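Local coordinates for autophagy protein 5 (Saccharomyces cerevisiae, PDB 2DYO) that takes part in autophagic vesicle formation and cytoplasm-to-vacuole transport in yeast, and is joined to Atg12 by an isopeptide bond, at residues P85-V90 with T132-A137; I206-R211 with Y281-P286; N229-D234 with H263-D268. One frame throughout, in Å; residues are numbered along the deposited sequence.

Interaction 1: P85-V90 with T132-A137; sequences PWNYPV and TIIPIA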
loop_
_atom_site.group_PDB
_atom_site.type_symbol
_atom_site.label_atom_id
_atom_site.label_comp_id
_atom_site.label_asym_id
_atom_site.label_seq_id
_atom_site.Cartn_x
_atom_site.Cartn_y
_atom_site.Cartn_z
ATOM N N PRO A 85 3.373 -8.965 4.527
ATOM C CA PRO A 85 3.623 -9.022 3.076
ATOM C C PRO A 85 4.094 -7.703 2.472
ATOM O O PRO A 85 3.435 -6.679 2.630
ATOM C CB PRO A 85 2.265 -9.436 2.492
ATOM C CG PRO A 85 1.468 -9.925 3.678
ATOM C CD PRO A 85 1.931 -9.057 4.802
ATOM N N TRP A 86 5.216 -7.719 1.759
ATOM C CA TRP A 86 5.686 -6.478 1.153
ATOM C C TRP A 86 4.900 -6.124 -0.107
ATOM O O TRP A 86 4.890 -4.969 -0.525
ATOM C CB TRP A 86 7.186 -6.552 0.803
ATOM C CG TRP A 86 7.527 -7.522 -0.293
ATOM C CD1 TRP A 86 8.033 -8.783 -0.143
ATOM C CD2 TRP A 86 7.322 -7.337 -1.701
ATOM N NE1 TRP A 86 8.150 -9.400 -1.369
ATOM C CE2 TRP A 86 7.721 -8.536 -2.342
ATOM C CE3 TRP A 86 6.838 -6.279 -2.484
ATOM C CZ2 TRP A 86 7.648 -8.705 -3.730
ATOM C CZ3 TRP A 86 6.766 -6.448 -3.867
ATOM C CH2 TRP A 86 7.169 -7.654 -4.473
ATOM N N ASN A 87 4.230 -7.109 -0.702
ATOM C CA ASN A 87 3.501 -6.878 -1.948
ATOM C C ASN A 87 2.124 -6.211 -1.880
ATOM O O ASN A 87 1.273 -6.441 -2.736
ATOM C CB ASN A 87 3.410 -8.185 -2.760
ATOM C CG ASN A 87 2.809 -9.336 -1.974
ATOM O OD1 ASN A 87 1.740 -9.850 -2.319
ATOM N ND2 ASN A 87 3.495 -9.755 -0.925
ATOM N N TYR A 88 1.904 -5.398 -0.855
ATOM C CA TYR A 88 0.658 -4.643 -0.730
ATOM C C TYR A 88 1.106 -3.220 -0.481
ATOM O O TYR A 88 2.144 -3.007 0.139
ATOM C CB TYR A 88 -0.183 -5.114 0.462
ATOM C CG TYR A 88 -0.832 -6.450 0.236
ATOM C CD1 TYR A 88 -0.158 -7.631 0.531
ATOM C CD2 TYR A 88 -2.106 -6.537 -0.322
ATOM C CE1 TYR A 88 -0.737 -8.874 0.274
ATOM C CE2 TYR A 88 -2.695 -7.772 -0.587
ATOM C CZ TYR A 88 -2.001 -8.935 -0.284
ATOM O OH TYR A 88 -2.576 -10.155 -0.545
ATOM N N PRO A 89 0.344 -2.225 -0.961
ATOM C CA PRO A 89 0.779 -0.848 -0.709
ATOM C C PRO A 89 0.953 -0.644 0.789
ATOM O O PRO A 89 0.209 -1.209 1.586
ATOM C CB PRO A 89 -0.372 -0.007 -1.264
ATOM C CG PRO A 89 -0.917 -0.866 -2.377
ATOM C CD PRO A 89 -0.894 -2.256 -1.761
ATOM N N VAL A 90 1.927 0.175 1.165
ATOM C CA VAL A 90 2.193 0.471 2.569
ATOM C C VAL A 90 0.941 0.974 3.292
ATOM O O VAL A 90 0.688 0.599 4.438
ATOM C CB VAL A 90 3.323 1.535 2.688
ATOM C CG1 VAL A 90 3.510 1.971 4.143
ATOM C CG2 VAL A 90 4.621 0.949 2.147
ATOM N N THR A 132 2.640 -18.173 2.597
ATOM C CA THR A 132 2.161 -17.132 1.682
ATOM C C THR A 132 3.080 -15.916 1.558
ATOM O O THR A 132 2.829 -15.023 0.746
ATOM C CB THR A 132 0.742 -16.630 2.057
ATOM O OG1 THR A 132 0.821 -15.722 3.162
ATOM C CG2 THR A 132 -0.161 -17.804 2.423
ATOM N N ILE A 133 4.146 -15.882 2.351
ATOM C CA ILE A 133 5.073 -14.760 2.300
ATOM C C ILE A 133 6.065 -14.860 1.142
ATOM O O ILE A 133 6.781 -15.855 1.002
ATOM C CB ILE A 133 5.873 -14.630 3.616
ATOM C CG1 ILE A 133 4.942 -14.200 4.754
ATOM C CG2 ILE A 133 7.019 -13.637 3.439
ATOM C CD1 ILE A 133 4.283 -12.843 4.547
ATOM N N ILE A 134 6.090 -13.826 0.309
ATOM C CA ILE A 134 7.020 -13.764 -0.809
ATOM C C ILE A 134 8.276 -13.129 -0.228
ATOM O O ILE A 134 8.237 -11.986 0.223
ATOM C CB ILE A 134 6.510 -12.845 -1.934
ATOM C CG1 ILE A 134 5.153 -13.336 -2.441
ATOM C CG2 ILE A 134 7.532 -12.795 -3.063
ATOM C CD1 ILE A 134 4.545 -12.419 -3.492
ATOM N N PRO A 135 9.402 -13.856 -0.235
ATOM C CA PRO A 135 10.659 -13.329 0.309
ATOM C C PRO A 135 11.192 -12.096 -0.423
ATOM O O PRO A 135 10.882 -11.870 -1.592
ATOM C CB PRO A 135 11.605 -14.528 0.207
ATOM C CG PRO A 135 11.121 -15.226 -1.031
ATOM C CD PRO A 135 9.611 -15.170 -0.874
ATOM N N ILE A 136 11.986 -11.294 0.283
ATOM C CA ILE A 136 12.585 -10.099 -0.298
ATOM C C ILE A 136 13.706 -10.576 -1.214
ATOM O O ILE A 136 14.635 -11.248 -0.769
ATOM C CB ILE A 136 13.155 -9.185 0.803
ATOM C CG1 ILE A 136 12.007 -8.704 1.698
ATOM C CG2 ILE A 136 13.903 -8.011 0.179
ATOM C CD1 ILE A 136 12.445 -8.143 3.046
ATOM N N ALA A 137 13.623 -10.224 -2.491
ATOM C CA ALA A 137 14.611 -10.673 -3.462
ATOM C C ALA A 137 15.870 -9.832 -3.619
ATOM O O ALA A 137 15.963 -8.699 -3.144
ATOM C CB ALA A 137 13.943 -10.842 -4.827
HETATM O O HOH W 1 6.337 -10.590 1.566
HETATM O O HOH W 2 3.967 -11.798 0.634
#
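W86 brings the NE1 edge of its indole to I134, at a place where two loops that leave the beta-grasp sheet of the first ubiquitin-like domain (UblA) run past each other. The segment 85-90 leaves the edge strand 82-84 of the five-stranded sheet and leads into helix 90-98. The segment 132-137 follows the sheet's strand 118-126 and heads for helix 142-159.

From CB of W86, chi1 of 67° sets CG between the backbone N and the carbonyl carbon, a crowded position. W86 CD1 is the first ring atom to meet the other loop, 3.2 Å from I134 O, with I136 CG1 lying obliquely a little farther off. W86 NE1 comes next and is 3.0 Å from the same I134 O, which lies at the ring edge close to its plane. Further round, CZ2 rests on the I134 methyl CG2. N87 CB covers one face of the W86 ring toward its rim, 3.8 Å above the plane, so the neighbour in sequence packs against the indole too.

Water 1 donates to I134 O over 2.7 Å and accepts from the backbone N of W86. Direct edge contact and water bridge therefore converge on one carbonyl.

Beyond the indole, P85 CG and I133 CD1 touch at 4.1 Å, their side chains crossing at about a right angle. Q142 of helix 142-159 packs on both W86 and I134. The N87 amide lies across the tip of I134, whose CD1 touches it at ND2, CG and OD1. N87 ND2 gives a hydrogen to water 2 over 2.6 Å, and water 2 also accepts from I134 N at 3.0 Å.

Interaction 2: I206-R211 with Y281-P286; sequences IIQTSR and YITLVP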
loop_
_atom_site.group_PDB
_atom_site.type_symbol
_atom_site.label_atom_id
_atom_site.label_comp_id
_atom_site.label_asym_id
_atom_site.label_seq_id
_atom_site.Cartn_x
_atom_site.Cartn_y
_atom_site.Cartn_z
ATOM N N ILE A 206 -10.280 -5.535 -3.792
ATOM C CA ILE A 206 -9.724 -6.496 -2.862
ATOM C C ILE A 206 -10.292 -6.104 -1.504
ATOM O O ILE A 206 -10.266 -4.927 -1.130
ATOM C CB ILE A 206 -8.181 -6.440 -2.837
ATOM C CG1 ILE A 206 -7.643 -7.047 -4.137
ATOM C CG2 ILE A 206 -7.649 -7.185 -1.608
ATOM C CD1 ILE A 206 -6.144 -6.979 -4.302
ATOM N N ILE A 207 -10.836 -7.085 -0.792
ATOM C CA ILE A 207 -11.431 -6.850 0.524
ATOM C C ILE A 207 -10.648 -7.625 1.565
ATOM O O ILE A 207 -10.431 -8.821 1.412
ATOM C CB ILE A 207 -12.897 -7.322 0.564
ATOM C CG1 ILE A 207 -13.708 -6.598 -0.515
ATOM C CG2 ILE A 207 -13.488 -7.051 1.943
ATOM C CD1 ILE A 207 -15.149 -7.091 -0.653
ATOM N N GLN A 208 -10.224 -6.942 2.622
ATOM C CA GLN A 208 -9.449 -7.589 3.673
ATOM C C GLN A 208 -9.951 -7.203 5.055
ATOM O O GLN A 208 -10.649 -6.203 5.212
ATOM C CB GLN A 208 -7.971 -7.183 3.560
ATOM C CG GLN A 208 -7.707 -5.709 3.924
ATOM C CD GLN A 208 -6.228 -5.333 3.876
ATOM O OE1 GLN A 208 -5.379 -6.148 3.525
ATOM N NE2 GLN A 208 -5.921 -4.093 4.231
ATOM N N THR A 209 -9.605 -8.016 6.051
ATOM C CA THR A 209 -9.959 -7.724 7.436
ATOM C C THR A 209 -8.647 -7.331 8.118
ATOM O O THR A 209 -7.780 -6.735 7.479
ATOM C CB THR A 209 -10.582 -8.945 8.152
ATOM O OG1 THR A 209 -9.715 -10.079 8.025
ATOM C CG2 THR A 209 -11.957 -9.267 7.558
ATOM N N SER A 210 -8.481 -7.673 9.390
ATOM C CA SER A 210 -7.259 -7.316 10.105
ATOM C C SER A 210 -6.200 -8.414 10.229
ATOM O O SER A 210 -6.519 -9.599 10.337
ATOM C CB SER A 210 -7.609 -6.808 11.506
ATOM O OG SER A 210 -6.436 -6.571 12.266
ATOM N N ARG A 211 -4.933 -7.997 10.200
ATOM C CA ARG A 211 -3.798 -8.906 10.357
ATOM C C ARG A 211 -3.413 -8.791 11.821
ATOM O O ARG A 211 -2.618 -9.576 12.336
ATOM C CB ARG A 211 -2.611 -8.466 9.497
ATOM C CG ARG A 211 -2.769 -8.735 8.011
ATOM C CD ARG A 211 -1.673 -8.048 7.208
ATOM N NE ARG A 211 -1.907 -8.163 5.774
ATOM C CZ ARG A 211 -1.856 -9.308 5.101
ATOM N NH1 ARG A 211 -1.572 -10.439 5.733
ATOM N NH2 ARG A 211 -2.106 -9.324 3.798
ATOM N N TYR A 281 -8.647 -1.065 -2.471
ATOM C CA TYR A 281 -8.606 -1.926 -1.299
ATOM C C TYR A 281 -9.514 -1.405 -0.198
ATOM O O TYR A 281 -9.489 -0.218 0.126
ATOM C CB TYR A 281 -7.193 -2.009 -0.703
ATOM C CG TYR A 281 -6.161 -2.724 -1.538
ATOM C CD1 TYR A 281 -5.481 -2.067 -2.552
ATOM C CD2 TYR A 281 -5.834 -4.055 -1.276
ATOM C CE1 TYR A 281 -4.485 -2.713 -3.289
ATOM C CE2 TYR A 281 -4.849 -4.710 -2.004
ATOM C CZ TYR A 281 -4.176 -4.031 -3.005
ATOM O OH TYR A 281 -3.177 -4.656 -3.700
ATOM N N ILE A 282 -10.336 -2.281 0.366
ATOM C CA ILE A 282 -11.140 -1.846 1.490
ATOM C C ILE A 282 -10.788 -2.748 2.653
ATOM O O ILE A 282 -10.498 -3.942 2.479
ATOM C CB ILE A 282 -12.666 -1.859 1.209
ATOM C CG1 ILE A 282 -13.141 -3.249 0.812
ATOM C CG2 ILE A 282 -13.000 -0.844 0.111
ATOM C CD1 ILE A 282 -14.611 -3.263 0.427
ATOM N N THR A 283 -10.762 -2.158 3.839
ATOM C CA THR A 283 -10.436 -2.892 5.049
ATOM C C THR A 283 -11.660 -2.870 5.955
ATOM O O THR A 283 -12.187 -1.808 6.274
ATOM C CB THR A 283 -9.240 -2.238 5.766
ATOM O OG1 THR A 283 -8.101 -2.272 4.894
ATOM C CG2 THR A 283 -8.914 -2.970 7.061
ATOM N N LEU A 284 -12.123 -4.051 6.344
ATOM C CA LEU A 284 -13.294 -4.159 7.199
ATOM C C LEU A 284 -12.868 -4.216 8.655
ATOM O O LEU A 284 -12.059 -5.058 9.036
ATOM C CB LEU A 284 -14.087 -5.415 6.845
ATOM C CG LEU A 284 -14.463 -5.554 5.368
ATOM C CD1 LEU A 284 -15.208 -6.868 5.162
ATOM C CD2 LEU A 284 -15.317 -4.369 4.929
ATOM N N VAL A 285 -13.412 -3.318 9.465
ATOM C CA VAL A 285 -13.084 -3.292 10.884
ATOM C C VAL A 285 -14.357 -3.290 11.733
ATOM O O VAL A 285 -15.348 -2.645 11.390
ATOM C CB VAL A 285 -12.241 -2.049 11.240
ATOM C CG1 VAL A 285 -11.025 -1.958 10.312
ATOM C CG2 VAL A 285 -13.081 -0.806 11.129
ATOM N N PRO A 286 -14.356 -4.041 12.837
ATOM C CA PRO A 286 -15.547 -4.071 13.689
ATOM C C PRO A 286 -15.795 -2.707 14.325
ATOM O O PRO A 286 -14.853 -2.036 14.749
ATOM C CB PRO A 286 -15.198 -5.135 14.721
ATOM C CG PRO A 286 -14.325 -6.080 13.934
ATOM C CD PRO A 286 -13.421 -5.119 13.202
#
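I207 and I282 lie side by side, pointing the same way, with I207 CG1 3.6 Å from I282 CD1, on the sheet face where I239 of helix 236-239 packs on I207 and L284. The two strands are the first and last of the second ubiquitin-like domain (UblB), and they run parallel at the middle of its beta-grasp sheet. I207 CG2 continues the apolar strip to L284, reaching CD1 at 3.7 Å.

The opposite face carries I206 and Y281. CD1 of I206 comes within 3.5 Å of Y281 CE2 while its CB and CG2 follow the ring at CD2; beyond the ring, Y281 OH bonds D277. Between the faces the backbones are held by three bonds, I282 N to I206 O, Q208 N to I282 O and L284 N to Q208 O, the last at 2.8 Å.

Toward the polar edge, Q208 runs extended beyond CG and brings NE2 to T283 OG1 at 2.9 Å. The N-H points almost straight at the hydroxyl oxygen (175°), which lies in the amide plane. NE2 also bonds V92 O of helix 90-98. Past it, T209 O is buried without a polar partner, and T283 CG2 lies 4.0 Å from it.

Interaction 3: N229-D234 with H263-D268; sequences NPTLKD and HMLLYD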
loop_
_atom_site.group_PDB
_atom_site.type_symbol
_atom_site.label_atom_id
_atom_site.label_comp_id
_atom_site.label_asym_id
_atom_site.label_seq_id
_atom_site.Cartn_x
_atom_site.Cartn_y
_atom_site.Cartn_z
ATOM N N ASN A 229 -24.721 0.959 -11.525
ATOM C CA ASN A 229 -23.990 1.958 -10.754
ATOM C C ASN A 229 -24.193 1.632 -9.274
ATOM O O ASN A 229 -24.796 2.405 -8.534
ATOM C CB ASN A 229 -24.566 3.340 -11.077
ATOM C CG ASN A 229 -23.657 4.474 -10.651
ATOM O OD1 ASN A 229 -24.069 5.636 -10.631
ATOM N ND2 ASN A 229 -22.415 4.152 -10.323
ATOM N N PRO A 230 -23.675 0.482 -8.821
ATOM C CA PRO A 230 -23.829 0.077 -7.422
ATOM C C PRO A 230 -23.123 0.912 -6.360
ATOM O O PRO A 230 -22.081 1.524 -6.603
ATOM C CB PRO A 230 -23.331 -1.370 -7.429
ATOM C CG PRO A 230 -22.254 -1.340 -8.447
ATOM C CD PRO A 230 -22.871 -0.502 -9.567
ATOM N N THR A 231 -23.721 0.917 -5.176
ATOM C CA THR A 231 -23.177 1.602 -4.016
ATOM C C THR A 231 -22.517 0.484 -3.207
ATOM O O THR A 231 -22.659 -0.693 -3.546
ATOM C CB THR A 231 -24.288 2.206 -3.150
ATOM O OG1 THR A 231 -25.125 1.147 -2.672
ATOM C CG2 THR A 231 -25.136 3.186 -3.957
ATOM N N LEU A 232 -21.792 0.834 -2.151
ATOM C CA LEU A 232 -21.170 -0.201 -1.326
ATOM C C LEU A 232 -22.251 -1.104 -0.737
ATOM O O LEU A 232 -22.071 -2.319 -0.632
ATOM C CB LEU A 232 -20.351 0.422 -0.198
ATOM C CG LEU A 232 -19.028 1.077 -0.607
ATOM C CD1 LEU A 232 -18.302 1.594 0.635
ATOM C CD2 LEU A 232 -18.157 0.054 -1.342
ATOM N N LYS A 233 -23.376 -0.510 -0.349
ATOM C CA LYS A 233 -24.480 -1.286 0.217
ATOM C C LYS A 233 -24.976 -2.305 -0.803
ATOM O O LYS A 233 -25.315 -3.433 -0.451
ATOM C CB LYS A 233 -25.637 -0.368 0.613
ATOM C CG LYS A 233 -26.825 -1.098 1.233
ATOM C CD LYS A 233 -26.522 -1.523 2.665
ATOM C CE LYS A 233 -27.756 -2.112 3.352
ATOM N NZ LYS A 233 -27.535 -2.258 4.826
ATOM N N ASP A 234 -25.019 -1.897 -2.065
ATOM C CA ASP A 234 -25.466 -2.770 -3.145
ATOM C C ASP A 234 -24.620 -4.037 -3.265
ATOM O O ASP A 234 -25.100 -5.068 -3.739
ATOM C CB ASP A 234 -25.427 -2.023 -4.480
ATOM C CG ASP A 234 -26.621 -1.117 -4.681
ATOM O OD1 ASP A 234 -26.566 -0.268 -5.595
ATOM O OD2 ASP A 234 -27.616 -1.263 -3.937
ATOM N N HIS A 263 -23.549 4.428 1.437
ATOM C CA HIS A 263 -24.208 4.928 0.233
ATOM C C HIS A 263 -23.219 5.367 -0.844
ATOM O O HIS A 263 -23.617 5.766 -1.938
ATOM C CB HIS A 263 -25.164 6.084 0.559
ATOM C CG HIS A 263 -24.513 7.250 1.237
ATOM N ND1 HIS A 263 -24.353 7.323 2.603
ATOM C CD2 HIS A 263 -24.011 8.405 0.736
ATOM C CE1 HIS A 263 -23.786 8.476 2.917
ATOM N NE2 HIS A 263 -23.568 9.151 1.803
ATOM N N MET A 264 -21.930 5.299 -0.539
ATOM C CA MET A 264 -20.915 5.687 -1.516
ATOM C C MET A 264 -20.989 4.810 -2.762
ATOM O O MET A 264 -21.119 3.589 -2.665
ATOM C CB MET A 264 -19.519 5.588 -0.893
ATOM C CG MET A 264 -18.388 5.600 -1.903
ATOM S SD MET A 264 -17.213 6.928 -1.623
ATOM C CE MET A 264 -17.691 8.044 -2.930
ATOM N N LEU A 265 -20.912 5.441 -3.930
ATOM C CA LEU A 265 -20.951 4.734 -5.212
ATOM C C LEU A 265 -19.620 4.029 -5.458
ATOM O O LEU A 265 -18.554 4.639 -5.343
ATOM C CB LEU A 265 -21.216 5.719 -6.353
ATOM C CG LEU A 265 -22.597 6.374 -6.397
ATOM C CD1 LEU A 265 -22.607 7.511 -7.424
ATOM C CD2 LEU A 265 -23.641 5.323 -6.747
ATOM N N LEU A 266 -19.683 2.749 -5.809
ATOM C CA LEU A 266 -18.479 1.962 -6.053
ATOM C C LEU A 266 -17.602 2.521 -7.173
ATOM O O LEU A 266 -16.379 2.533 -7.054
ATOM C CB LEU A 266 -18.852 0.504 -6.356
ATOM C CG LEU A 266 -17.685 -0.485 -6.432
ATOM C CD1 LEU A 266 -16.934 -0.496 -5.103
ATOM C CD2 LEU A 266 -18.216 -1.880 -6.758
ATOM N N TYR A 267 -18.207 2.979 -8.263
ATOM C CA TYR A 267 -17.407 3.537 -9.354
ATOM C C TYR A 267 -16.615 4.737 -8.850
ATOM O O TYR A 267 -15.427 4.873 -9.141
ATOM C CB TYR A 267 -18.288 3.985 -10.524
ATOM C CG TYR A 267 -17.532 4.837 -11.521
ATOM C CD1 TYR A 267 -16.533 4.286 -12.323
ATOM C CD2 TYR A 267 -17.769 6.208 -11.614
ATOM C CE1 TYR A 267 -15.784 5.080 -13.192
ATOM C CE2 TYR A 267 -17.028 7.012 -12.477
ATOM C CZ TYR A 267 -16.038 6.442 -13.261
ATOM O OH TYR A 267 -15.303 7.237 -14.116
ATOM N N ASP A 268 -17.285 5.614 -8.105
ATOM C CA ASP A 268 -16.632 6.794 -7.549
ATOM C C ASP A 268 -15.491 6.387 -6.629
ATOM O O ASP A 268 -14.375 6.901 -6.734
ATOM C CB ASP A 268 -17.631 7.635 -6.752
ATOM C CG ASP A 268 -18.245 8.738 -7.575
ATOM O OD1 ASP A 268 -17.486 9.607 -8.054
ATOM O OD2 ASP A 268 -19.483 8.739 -7.741
HETATM O O HOH W 3 -20.995 2.519 -8.933
#
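P230 O is gripped twice: L266 N donates to it over 2.8 Å, in the plane of the carbonyl, and water 3 donates to it as well. The water then accepts from Y267 N at 2.9 Å and, weakly, from N229 ND2. L265 is the N-cap, so both backbone donors are N-H groups of the first helical turn, one satisfied by P230 O directly and the other through the water.

A second backbone bond runs from L232 N to M264 O. It is more bent at the hydrogen (143°), although the nitrogen sits nearly on the line of the C=O. Together the two bonds bridge T231 and L265, whose CA atoms are only 4.0 Å apart.

Side chains fill in round this bridge. L265 CD2 fits among N229 O at 3.6 Å, the N229 amide and T231 CG2. Elsewhere L232 CD2 meets L266 CD1 at 4.0 Å, the two leucines crossing at about a right angle. L266 CB lies against P230 O. H263 and M264 each also pack on an apolar side chain of another protein's chain.

T231 and D234 brace the turn itself. T231 OG1 accepts from D234 N, and T231 N returns a bond to D234 OD1, which it meets from above the carboxylate plane. The result is an ST motif joined by a single backbone bridge to the N-terminal end of helix 266-273, within the ubiquitin-like UblB domain.

Interactions 1 and 2 meet where the two ubiquitin-like domains pack together: their centres are about 17 Å apart, yet they touch. Y88 CD2 of the first packs on Y281 CE2 of the second at 3.7 Å, and P85 CG lies 3.6 Å from R211 NH2, whose guanidinium also makes a cation-pi contact with Y88. Interaction 3 lies farther out in UblB, its centre about 30 Å from that of interaction 1; its nearest atoms are about 5 Å from interaction 2, without touching. Helix 266-273, whose start it holds, is followed by the strand 280-286 of interaction 2. Helix 142-159, reached from interaction 1, carries K152, the Atg12 attachment lysine, unmodified here.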